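Local coordinates for uncharacterized protein (PDB 3KZT), which is of unknown function, a DUF3828-domain protein of Bacteroides thetaiotaomicron that is probably made as a lipoprotein, at residues 85-89 with 90-94. Sequence-based numbering, arbitrary orientation.
Sequences QDLGE and NDMKT
Asp-91 OD2 accepts two bonds: one from Gly-88 N at 2.8 Å, the other from a water at 3.1 Å that also donates to Asp-86 O. The Gly-88 N-H approaches from above the carboxylate, 65° out of its plane, and the bond is bent, with an N-H...O angle of 142°. With CG anti to its own carbonyl carbon, the Asp-91 carboxylate reaches back over Gly-88. In return, Asp-91 N donates to Gly-88 O at 3.2 Å; that bond is straighter (162°) and closes a type I beta turn from Gly-88 to Asp-91. The turn lies at the surface in the long connection from helix 63-75 to strand 96-101, the first strand of the antiparallel sheet, with a short 3-10 segment following. Asp-91 O receives both Thr-94 N and Thr-94 OG1, the hydroxyl at 2.7 Å and in the carbonyl plane. Asp-91 OD1 is bonded to Ala-112 N and Thr-94 OG1 to Thr-110 N, which ties this stretch to strand 104-111 and the residue just beyond it. An alanine in place of Asp-91 would probably leave the amides of Gly-88 and Ala-112 without their carboxylate acceptor and the turn less firmly fixed to the end of the strand. Beside the turn, Leu-87 CD2 lies 3.7 Å from the selenomethionine methyl, Met-92 CE; the Met-92 chain, bent at chi2 and chi3, brings that methyl to the leucine, and both side chains also touch Ala-39 of helix 13-41. Lys-93 NZ forms a salt bridge with Asp-33 of the second subunit, placing this end of the loop at the dimer contact.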
loop_
_atom_site.group_PDB
_atom_site.type_symbol
_atom_site.label_atom_id
_atom_site.label_comp_id
_atom_site.label_asym_id
_atom_site.label_seq_id
_atom_site.Cartn_x
_atom_site.Cartn_y
_atom_site.Cartn_z
ATOM N N GLN A 85 4.971 -17.111 1.122
ATOM C CA GLN A 85 4.841 -17.291 -0.336
ATOM C C GLN A 85 4.036 -16.154 -0.977
ATOM O O GLN A 85 4.307 -15.755 -2.107
ATOM C CB GLN A 85 4.139 -18.605 -0.659
ATOM C CG GLN A 85 4.907 -19.850 -0.235
ATOM C CD GLN A 85 4.253 -21.152 -0.724
ATOM O OE1 GLN A 85 3.401 -21.142 -1.614
ATOM N NE2 GLN A 85 4.666 -22.271 -0.145
ATOM N N ASP A 86 3.014 -15.688 -0.260
ATOM C CA ASP A 86 2.102 -14.675 -0.740
ATOM C C ASP A 86 1.602 -13.890 0.487
ATOM O O ASP A 86 1.858 -14.293 1.642
ATOM C CB ASP A 86 0.929 -15.385 -1.463
ATOM C CG ASP A 86 0.219 -14.513 -2.479
ATOM O OD1 ASP A 86 0.385 -13.266 -2.486
ATOM O OD2 ASP A 86 -0.530 -15.091 -3.287
ATOM N N LEU A 87 0.924 -12.773 0.225
ATOM C CA LEU A 87 0.343 -11.924 1.249
ATOM C C LEU A 87 -1.160 -11.944 1.123
ATOM O O LEU A 87 -1.690 -11.873 0.016
ATOM C CB LEU A 87 0.821 -10.475 1.072
ATOM C CG LEU A 87 2.297 -10.186 1.318
ATOM C CD1 LEU A 87 2.670 -8.814 0.802
ATOM C CD2 LEU A 87 2.622 -10.319 2.801
ATOM N N GLY A 88 -1.846 -12.064 2.261
ATOM C CA GLY A 88 -3.276 -11.807 2.345
ATOM C C GLY A 88 -3.424 -10.295 2.253
ATOM O O GLY A 88 -2.509 -9.558 2.641
ATOM N N GLU A 89 -4.562 -9.826 1.746
ATOM C CA GLU A 89 -4.773 -8.371 1.535
ATOM C C GLU A 89 -4.839 -7.508 2.843
ATOM O O GLU A 89 -4.587 -6.314 2.788
ATOM C CB GLU A 89 -5.997 -8.136 0.634
ATOM C CG GLU A 89 -6.123 -6.691 0.132
ATOM C CD GLU A 89 -6.999 -6.535 -1.084
ATOM O OE1 GLU A 89 -7.839 -7.416 -1.378
ATOM O OE2 GLU A 89 -6.838 -5.510 -1.750
ATOM N N ASN A 90 -5.166 -8.133 3.991
ATOM C CA ASN A 90 -5.138 -7.452 5.322
ATOM C C ASN A 90 -3.766 -7.501 6.068
ATOM O O ASN A 90 -3.636 -6.899 7.150
ATOM C CB ASN A 90 -6.238 -8.028 6.252
ATOM C CG ASN A 90 -7.659 -7.689 5.786
ATOM O OD1 ASN A 90 -7.929 -6.586 5.302
ATOM N ND2 ASN A 90 -8.576 -8.629 5.970
ATOM N N ASP A 91 -2.758 -8.182 5.494
ATOM C CA ASP A 91 -1.462 -8.396 6.191
ATOM C C ASP A 91 -0.666 -7.119 6.442
ATOM O O ASP A 91 -0.239 -6.872 7.581
ATOM C CB ASP A 91 -0.584 -9.405 5.428
ATOM C CG ASP A 91 -1.159 -10.816 5.415
ATOM O OD1 ASP A 91 -2.179 -11.109 6.086
ATOM O OD2 ASP A 91 -0.576 -11.650 4.711
HETATM N N MSE A 92 -0.493 -6.305 5.398
HETATM C CA MSE A 92 0.257 -5.028 5.528
HETATM C C MSE A 92 -0.395 -3.943 6.342
HETATM O O MSE A 92 0.298 -3.018 6.738
HETATM C CB MSE A 92 0.702 -4.475 4.178
HETATM C CG MSE A 92 1.835 -5.198 3.586
HETATM SE SE MSE A 92 3.460 -5.312 4.626
HETATM C CE MSE A 92 4.021 -7.110 4.044
ATOM N N LYS A 93 -1.708 -4.046 6.613
ATOM C CA LYS A 93 -2.372 -3.077 7.503
ATOM C C LYS A 93 -1.821 -3.171 8.950
ATOM O O LYS A 93 -1.886 -2.195 9.692
ATOM C CB LYS A 93 -3.907 -3.193 7.448
ATOM C CG LYS A 93 -4.509 -2.539 6.178
ATOM C CD LYS A 93 -6.034 -2.405 6.243
ATOM C CE LYS A 93 -6.750 -3.657 5.754
ATOM N NZ LYS A 93 -6.717 -3.774 4.264
ATOM N N THR A 94 -1.257 -4.343 9.325
ATOM C CA THR A 94 -0.584 -4.548 10.629
ATOM C C THR A 94 0.946 -4.237 10.590
ATOM O O THR A 94 1.651 -4.546 11.559
ATOM C CB THR A 94 -0.754 -6.032 11.119
ATOM O OG1 THR A 94 -0.024 -6.916 10.251
ATOM C CG2 THR A 94 -2.209 -6.423 11.148
HETATM O O HOH W 1 2.016 -13.398 4.601
#